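Local coordinates for protein putative glucosidase lplD, ALPHA-GALACTURONIDASE (Bacillus subtilis, PDB 3FEF) that hydrolyses alpha-1,4-linked galacturonate oligomers, probably di-galacturonate in nature, as an NAD- and manganese-dependent family 4 glycosidase that forms a homotetramer, at residues 90-94 with 117-121; 243-248 with 291-297. One frame throughout, in Å; residues are numbered along the deposited sequence.

Contact 1 (90-94 with 117-121); sequences DMEVD and IRGLR
Two helical turns, 90-94 of helix 88-96 and 117-121 of helix 112-136, face each other across a gap filled mainly by two arginine side chains, Arg-118 and Arg-121. The segment axes approach to 10.8 Å, and their directions differ by 143°, so they run roughly antiparallel. The nearest CA atoms are those of Asp-94 and Ile-117, 6.5 Å apart. Arg-121 leaves its helix extended (chi1 t, chi2 t) and then bends at chi3 (p). This sets the guanidinium end-on to the carboxylate of Asp-94 (chi1 m). The salt bridge is bidentate: Arg-121 NH1 donates to Asp-94 OD1 at 3.0 Å, and Arg-121 NH2 to Asp-94 OD2 at a very short 2.5 Å. Asp-90 (chi1 m) lies one turn earlier. Its CB covers one face of the guanidinium, 3.7 Å from Arg-121 CZ. Asp-90 OD2 is 4.0 Å from Arg-121 NE, a long, purely electrostatic pairing; this oxygen accepts from Ser-87 N, while Arg-121 NE donates to Pro-85 O. Met-91, a selenomethionine, is all-trans and brings SE to 3.4 Å from Arg-118 NH1, at the guanidinium edge. Arg-118 is extended through chi3, and its NE donates to the backbone O of Asn-147, a probable substrate-binding residue. The chemistry implies a charged, doubly hydrogen-bonded link between the helices, centred on buried Asp-94, with Asp-90 adding a longer-range charge contribution.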
ATOM      1  N   ASP A  90      21.930  20.946 -29.222  1.00 36.33           N
ATOM      2  CA  ASP A  90      20.843  20.983 -28.246  1.00 34.64           C
ATOM      3  C   ASP A  90      21.413  20.999 -26.829  1.00 34.97           C
ATOM      4  O   ASP A  90      20.929  21.717 -25.954  1.00 32.56           O
ATOM      5  CB  ASP A  90      19.919  19.784 -28.421  1.00 35.74           C
ATOM      6  CG  ASP A  90      19.165  19.824 -29.727  1.00 40.81           C
ATOM      7  OD1 ASP A  90      18.982  20.935 -30.270  1.00 41.67           O
ATOM      8  OD2 ASP A  90      18.753  18.748 -30.218  1.00 43.56           O
HETATM    9  N   MSE A  91      22.473  20.229 -26.625  1.00 33.30           N
HETATM   10  CA  MSE A  91      23.059  20.082 -25.303  1.00 37.97           C
HETATM   11  C   MSE A  91      23.718  21.365 -24.801  1.00 36.39           C
HETATM   12  O   MSE A  91      23.658  21.678 -23.605  1.00 36.55           O
HETATM   13  CB  MSE A  91      24.047  18.917 -25.290  1.00 40.02           C
HETATM   14  CG  MSE A  91      24.264  18.354 -23.915  1.00 45.20           C
HETATM   15 SE   MSE A  91      25.177  16.628 -23.918  1.00 52.31          SE
HETATM   16  CE  MSE A  91      25.470  16.509 -21.976  1.00 46.83           C
ATOM     17  N   GLU A  92      24.342  22.103 -25.715  1.00 34.76           N
ATOM     18  CA  GLU A  92      24.933  23.387 -25.395  1.00 35.26           C
ATOM     19  C   GLU A  92      23.886  24.293 -24.731  1.00 32.82           C
ATOM     20  O   GLU A  92      24.179  25.031 -23.784  1.00 33.09           O
ATOM     21  CB  GLU A  92      25.488  24.030 -26.668  1.00 41.15           C
ATOM     22  CG  GLU A  92      26.397  25.238 -26.439  1.00 48.75           C
ATOM     23  CD  GLU A  92      27.094  25.690 -27.725  1.00 54.79           C
ATOM     24  OE1 GLU A  92      27.726  24.837 -28.392  1.00 57.88           O
ATOM     25  OE2 GLU A  92      27.009  26.893 -28.073  1.00 56.48           O
ATOM     26  N   VAL A  93      22.661  24.226 -25.235  1.00 33.98           N
ATOM     27  CA  VAL A  93      21.524  24.886 -24.601  1.00 34.99           C
ATOM     28  C   VAL A  93      21.179  24.230 -23.246  1.00 33.84           C
ATOM     29  O   VAL A  93      21.185  24.901 -22.228  1.00 35.29           O
ATOM     30  CB  VAL A  93      20.300  24.897 -25.528  1.00 36.17           C
ATOM     31  CG1 VAL A  93      19.105  25.574 -24.836  1.00 36.78           C
ATOM     32  CG2 VAL A  93      20.646  25.605 -26.841  1.00 34.48           C
ATOM     33  N   ASP A  94      20.909  22.927 -23.226  1.00 32.18           N
ATOM     34  CA  ASP A  94      20.660  22.238 -21.947  1.00 33.43           C
ATOM     35  C   ASP A  94      21.655  22.713 -20.881  1.00 30.85           C
ATOM     36  O   ASP A  94      21.282  23.154 -19.804  1.00 29.33           O
ATOM     37  CB  ASP A  94      20.832  20.715 -22.078  1.00 34.08           C
ATOM     38  CG  ASP A  94      19.877  20.083 -23.069  1.00 35.85           C
ATOM     39  OD1 ASP A  94      18.897  20.741 -23.459  1.00 37.40           O
ATOM     40  OD2 ASP A  94      20.101  18.913 -23.450  1.00 36.50           O
ATOM     41  N   ILE A 117      14.928  19.390 -19.500  1.00 23.31           N
ATOM     42  CA  ILE A 117      14.735  19.660 -20.914  1.00 25.68           C
ATOM     43  C   ILE A 117      15.157  18.435 -21.714  1.00 27.87           C
ATOM     44  O   ILE A 117      14.439  17.990 -22.613  1.00 27.94           O
ATOM     45  CB  ILE A 117      15.535  20.920 -21.374  1.00 25.75           C
ATOM     46  CG1 ILE A 117      15.024  22.152 -20.632  1.00 25.16           C
ATOM     47  CG2 ILE A 117      15.406  21.139 -22.885  1.00 22.55           C
ATOM     48  CD1 ILE A 117      13.558  22.471 -20.917  1.00 29.93           C
ATOM     49  N   ARG A 118      16.306  17.862 -21.361  1.00 26.10           N
ATOM     50  CA  ARG A 118      16.787  16.674 -22.065  1.00 27.27           C
ATOM     51  C   ARG A 118      15.805  15.500 -21.953  1.00 27.82           C
ATOM     52  O   ARG A 118      15.501  14.826 -22.943  1.00 25.95           O
ATOM     53  CB  ARG A 118      18.176  16.279 -21.559  1.00 25.21           C
ATOM     54  CG  ARG A 118      18.841  15.144 -22.327  1.00 24.04           C
ATOM     55  CD  ARG A 118      20.166  14.826 -21.638  1.00 27.55           C
ATOM     56  NE  ARG A 118      20.752  13.561 -22.053  1.00 28.61           N
ATOM     57  CZ  ARG A 118      21.961  13.457 -22.593  1.00 30.98           C
ATOM     58  NH1 ARG A 118      22.688  14.552 -22.768  1.00 27.99           N
ATOM     59  NH2 ARG A 118      22.437  12.266 -22.948  1.00 30.00           N
ATOM     60  N   GLY A 119      15.303  15.267 -20.747  1.00 27.46           N
ATOM     61  CA  GLY A 119      14.345  14.189 -20.554  1.00 27.59           C
ATOM     62  C   GLY A 119      13.157  14.435 -21.459  1.00 27.84           C
ATOM     63  O   GLY A 119      12.671  13.542 -22.159  1.00 29.01           O
ATOM     64  N   LEU A 120      12.683  15.668 -21.447  1.00 28.34           N
ATOM     65  CA  LEU A 120      11.540  16.036 -22.252  1.00 29.96           C
ATOM     66  C   LEU A 120      11.762  15.614 -23.713  1.00 29.58           C
ATOM     67  O   LEU A 120      10.917  14.997 -24.334  1.00 32.81           O
ATOM     68  CB  LEU A 120      11.404  17.537 -22.163  1.00 29.94           C
ATOM     69  CG  LEU A 120      10.050  18.158 -21.963  1.00 32.83           C
ATOM     70  CD1 LEU A 120       9.155  17.272 -21.095  1.00 31.29           C
ATOM     71  CD2 LEU A 120      10.298  19.525 -21.320  1.00 33.55           C
ATOM     72  N   ARG A 121      12.914  15.963 -24.254  1.00 29.81           N
ATOM     73  CA  ARG A 121      13.311  15.590 -25.613  1.00 30.15           C
ATOM     74  C   ARG A 121      13.375  14.064 -25.803  1.00 29.32           C
ATOM     75  O   ARG A 121      13.052  13.533 -26.861  1.00 27.69           O
ATOM     76  CB  ARG A 121      14.685  16.211 -25.872  1.00 32.35           C
ATOM     77  CG  ARG A 121      15.088  16.418 -27.310  1.00 35.92           C
ATOM     78  CD  ARG A 121      16.132  17.565 -27.442  1.00 35.17           C
ATOM     79  NE  ARG A 121      17.417  17.260 -26.809  1.00 36.65           N
ATOM     80  CZ  ARG A 121      17.983  18.008 -25.865  1.00 37.67           C
ATOM     81  NH1 ARG A 121      17.394  19.119 -25.461  1.00 38.72           N
ATOM     82  NH2 ARG A 121      19.149  17.665 -25.337  1.00 38.13           N
TER

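Contact 2 (243-248 with 291-297); sequences WRDSVF and HLTPISF
This partly buried contact in the C-terminal domain joins the loop before helix 253-262 to the lead-in and first turn of helix 295-314, where Pro-294 is the N-cap. Residues 243-245 have helical phi/psi; 291-294 are extended. Val-247 and His-291 have the closest CA atoms, at 5.0 Å. His-291 (chi1 m) points into the first loop, and its NE2 donates to Trp-243 O at 2.7 Å. Trp-243 (chi1 p) and Val-247 N lie over opposite faces of the imidazole. Water 1 links Val-247 O (3.1 Å) to His-291 N (2.9 Å). Water 2 donates to Val-247 O (3.1 Å) and His-291 O (2.6 Å) and accepts from Thr-293 OG1 (2.7 Å), which also bonds Arg-271 NH1. Val-247 CG2 makes a CH-pi contact, 4.0 Å from the ring centroid of Phe-297 (chi1 t). Ser-246 OG accepts from Phe-248 N at 3.0 Å, an ST turn. The Phe-248 side chain lies about 3 Å from a bound sulfate, probably from the crystallisation liquor, and about 7 Å from that of His-170, the probable proton donor, so the loop borders the active-site pocket.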
ATOM      1  N   TRP A 243      43.211  14.741  -9.408  1.00 39.56           N
ATOM      2  CA  TRP A 243      41.855  15.174  -9.743  1.00 38.88           C
ATOM      3  C   TRP A 243      41.802  16.109 -10.968  1.00 39.24           C
ATOM      4  O   TRP A 243      40.747  16.243 -11.576  1.00 38.28           O
ATOM      5  CB  TRP A 243      41.159  15.807  -8.531  1.00 37.25           C
ATOM      6  CG  TRP A 243      41.702  17.142  -8.137  1.00 36.94           C
ATOM      7  CD1 TRP A 243      42.753  17.386  -7.296  1.00 37.50           C
ATOM      8  CD2 TRP A 243      41.208  18.427  -8.551  1.00 37.11           C
ATOM      9  NE1 TRP A 243      42.943  18.751  -7.168  1.00 38.52           N
ATOM     10  CE2 TRP A 243      42.007  19.405  -7.932  1.00 37.21           C
ATOM     11  CE3 TRP A 243      40.168  18.841  -9.400  1.00 38.13           C
ATOM     12  CZ2 TRP A 243      41.801  20.779  -8.131  1.00 39.15           C
ATOM     13  CZ3 TRP A 243      39.963  20.192  -9.595  1.00 36.83           C
ATOM     14  CH2 TRP A 243      40.777  21.151  -8.965  1.00 37.30           C
ATOM     15  N   ARG A 244      42.931  16.736 -11.328  1.00 37.83           N
ATOM     16  CA  ARG A 244      42.986  17.625 -12.496  1.00 38.38           C
ATOM     17  C   ARG A 244      43.203  16.886 -13.807  1.00 37.59           C
ATOM     18  O   ARG A 244      43.114  17.492 -14.857  1.00 38.43           O
ATOM     19  CB  ARG A 244      44.105  18.659 -12.386  1.00 37.95           C
ATOM     20  CG  ARG A 244      44.010  19.606 -11.226  1.00 41.22           C
ATOM     21  CD  ARG A 244      45.232  20.519 -11.186  1.00 39.82           C
ATOM     22  NE  ARG A 244      45.396  21.107  -9.864  1.00 41.98           N
ATOM     23  CZ  ARG A 244      44.734  22.179  -9.445  1.00 44.27           C
ATOM     24  NH1 ARG A 244      44.925  22.650  -8.216  1.00 46.45           N
ATOM     25  NH2 ARG A 244      43.874  22.777 -10.257  1.00 45.27           N
ATOM     26  N   ASP A 245      43.511  15.599 -13.758  1.00 36.53           N
ATOM     27  CA  ASP A 245      43.811  14.871 -14.990  1.00 39.60           C
ATOM     28  C   ASP A 245      42.725  15.051 -16.053  1.00 38.95           C
ATOM     29  O   ASP A 245      43.033  15.221 -17.224  1.00 40.60           O
ATOM     30  CB  ASP A 245      44.051  13.368 -14.738  1.00 43.09           C
ATOM     31  CG  ASP A 245      45.239  13.096 -13.818  1.00 46.64           C
ATOM     32  OD1 ASP A 245      46.078  14.007 -13.619  1.00 48.02           O
ATOM     33  OD2 ASP A 245      45.328  11.960 -13.289  1.00 49.53           O
ATOM     34  N   SER A 246      41.458  15.001 -15.656  1.00 36.89           N
ATOM     35  CA  SER A 246      40.375  15.182 -16.615  1.00 35.63           C
ATOM     36  C   SER A 246      39.105  15.676 -15.944  1.00 34.11           C
ATOM     37  O   SER A 246      39.007  15.691 -14.718  1.00 34.05           O
ATOM     38  CB  SER A 246      40.076  13.877 -17.326  1.00 36.54           C
ATOM     39  OG  SER A 246      39.267  13.063 -16.502  1.00 37.84           O
ATOM     40  N   VAL A 247      38.131  16.073 -16.757  1.00 33.14           N
ATOM     41  CA  VAL A 247      36.841  16.519 -16.234  1.00 33.81           C
ATOM     42  C   VAL A 247      36.117  15.394 -15.478  1.00 33.63           C
ATOM     43  O   VAL A 247      35.158  15.640 -14.754  1.00 35.48           O
ATOM     44  CB  VAL A 247      35.936  17.072 -17.355  1.00 33.47           C
ATOM     45  CG1 VAL A 247      36.708  18.046 -18.210  1.00 34.36           C
ATOM     46  CG2 VAL A 247      35.376  15.953 -18.207  1.00 32.18           C
ATOM     47  N   PHE A 248      36.595  14.164 -15.620  1.00 33.25           N
ATOM     48  CA  PHE A 248      35.931  13.030 -14.985  1.00 32.84           C
ATOM     49  C   PHE A 248      36.431  12.726 -13.580  1.00 33.26           C
ATOM     50  O   PHE A 248      35.806  11.953 -12.854  1.00 32.13           O
ATOM     51  CB  PHE A 248      36.047  11.791 -15.864  1.00 34.57           C
ATOM     52  CG  PHE A 248      35.358  11.936 -17.178  1.00 36.71           C
ATOM     53  CD1 PHE A 248      33.974  12.000 -17.239  1.00 35.85           C
ATOM     54  CD2 PHE A 248      36.084  12.026 -18.353  1.00 35.31           C
ATOM     55  CE1 PHE A 248      33.327  12.140 -18.443  1.00 37.00           C
ATOM     56  CE2 PHE A 248      35.439  12.160 -19.576  1.00 35.55           C
ATOM     57  CZ  PHE A 248      34.064  12.226 -19.624  1.00 36.75           C
ATOM     58  N   HIS A 291      35.302  18.788 -11.590  1.00 25.62           N
ATOM     59  CA  HIS A 291      35.110  19.691 -12.722  1.00 28.24           C
ATOM     60  C   HIS A 291      33.676  19.710 -13.236  1.00 30.98           C
ATOM     61  O   HIS A 291      32.896  18.785 -13.002  1.00 27.17           O
ATOM     62  CB  HIS A 291      35.974  19.263 -13.911  1.00 28.94           C
ATOM     63  CG  HIS A 291      37.396  18.967 -13.562  1.00 32.05           C
ATOM     64  ND1 HIS A 291      38.404  19.891 -13.722  1.00 30.57           N
ATOM     65  CD2 HIS A 291      37.986  17.837 -13.095  1.00 32.95           C
ATOM     66  CE1 HIS A 291      39.556  19.348 -13.355  1.00 34.87           C
ATOM     67  NE2 HIS A 291      39.332  18.101 -12.981  1.00 34.68           N
ATOM     68  N   LEU A 292      33.350  20.760 -13.983  1.00 30.37           N
ATOM     69  CA  LEU A 292      32.152  20.755 -14.784  1.00 29.07           C
ATOM     70  C   LEU A 292      32.572  20.152 -16.113  1.00 29.75           C
ATOM     71  O   LEU A 292      33.749  20.115 -16.422  1.00 33.49           O
ATOM     72  CB  LEU A 292      31.650  22.177 -14.987  1.00 29.23           C
ATOM     73  CG  LEU A 292      31.564  23.089 -13.766  1.00 27.79           C
ATOM     74  CD1 LEU A 292      31.075  24.451 -14.213  1.00 27.00           C
ATOM     75  CD2 LEU A 292      30.637  22.512 -12.680  1.00 28.69           C
ATOM     76  N   THR A 293      31.625  19.651 -16.885  1.00 29.89           N
ATOM     77  CA  THR A 293      31.912  19.195 -18.237  1.00 30.53           C
ATOM     78  C   THR A 293      31.231  20.127 -19.230  1.00 31.55           C
ATOM     79  O   THR A 293      30.021  20.030 -19.437  1.00 32.71           O
ATOM     80  CB  THR A 293      31.376  17.778 -18.478  1.00 30.66           C
ATOM     81  OG1 THR A 293      32.004  16.871 -17.570  1.00 31.84           O
ATOM     82  CG2 THR A 293      31.644  17.327 -19.922  1.00 28.90           C
ATOM     83  N   PRO A 294      32.007  21.023 -19.856  1.00 30.43           N
ATOM     84  CA  PRO A 294      31.445  21.993 -20.795  1.00 29.18           C
ATOM     85  C   PRO A 294      31.122  21.292 -22.096  1.00 29.22           C
ATOM     86  O   PRO A 294      31.735  20.267 -22.405  1.00 27.88           O
ATOM     87  CB  PRO A 294      32.599  22.990 -21.008  1.00 31.58           C
ATOM     88  CG  PRO A 294      33.857  22.359 -20.362  1.00 31.07           C
ATOM     89  CD  PRO A 294      33.483  20.965 -19.923  1.00 30.71           C
ATOM     90  N   ILE A 295      30.189  21.822 -22.879  1.00 30.52           N
ATOM     91  CA  ILE A 295      29.813  21.114 -24.105  1.00 32.09           C
ATOM     92  C   ILE A 295      30.943  21.052 -25.129  1.00 33.02           C
ATOM     93  O   ILE A 295      30.955  20.179 -25.988  1.00 35.61           O
ATOM     94  CB  ILE A 295      28.563  21.686 -24.756  1.00 33.74           C
ATOM     95  CG1 ILE A 295      27.376  21.531 -23.801  1.00 37.45           C
ATOM     96  CG2 ILE A 295      28.275  20.965 -26.078  1.00 33.19           C
ATOM     97  CD1 ILE A 295      27.284  20.146 -23.157  1.00 39.12           C
ATOM     98  N   SER A 296      31.887  21.980 -25.037  1.00 32.84           N
ATOM     99  CA  SER A 296      33.026  21.996 -25.943  1.00 35.22           C
ATOM    100  C   SER A 296      33.889  20.753 -25.721  1.00 34.80           C
ATOM    101  O   SER A 296      34.436  20.188 -26.667  1.00 33.14           O
ATOM    102  CB  SER A 296      33.857  23.251 -25.703  1.00 32.58           C
ATOM    103  OG  SER A 296      34.317  23.259 -24.367  1.00 38.91           O
ATOM    104  N   PHE A 297      34.002  20.324 -24.466  1.00 35.08           N
ATOM    105  CA  PHE A 297      34.745  19.121 -24.186  1.00 34.37           C
ATOM    106  C   PHE A 297      34.128  17.962 -24.956  1.00 36.06           C
ATOM    107  O   PHE A 297      34.843  17.126 -25.511  1.00 36.33           O
ATOM    108  CB  PHE A 297      34.772  18.792 -22.695  1.00 35.20           C
ATOM    109  CG  PHE A 297      35.385  17.452 -22.404  1.00 35.49           C
ATOM    110  CD1 PHE A 297      36.746  17.330 -22.186  1.00 36.03           C
ATOM    111  CD2 PHE A 297      34.608  16.310 -22.398  1.00 36.17           C
ATOM    112  CE1 PHE A 297      37.321  16.094 -21.944  1.00 34.10           C
ATOM    113  CE2 PHE A 297      35.179  15.073 -22.165  1.00 37.58           C
ATOM    114  CZ  PHE A 297      36.538  14.968 -21.936  1.00 35.17           C
TER
HETATM  115  O   HOH W   1      35.120  15.849 -11.693  1.00 31.54           O
HETATM  116  O   HOH W   2      32.409  17.147 -14.933  1.00 37.88           O

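In the fold
Contact 1 closes before contact 2 opens along the chain. Contact 1 lies in the Rossmann-type part of the family 4 glycosidase fold, which probably binds NAD, and contact 2 in the C-terminal domain. Their centres are about 19 Å apart, yet they touch. Ile-295, at the start of helix 295-314, packs on helix 88-96: its CG1 is 3.5 Å from Glu-92 CA, and its CD1 is 3.6 Å from Met-91 CG. His-96 NE2 also hydrogen-bonds Ile-295 N, and Glu-92 forms a salt bridge with Lys-299. Helix 88-96 thus connects the two contacts. The side chains of Arg-118 and Phe-248 are each about 10 Å from the bound magnesium, so both parts of the fold approach the active-site region.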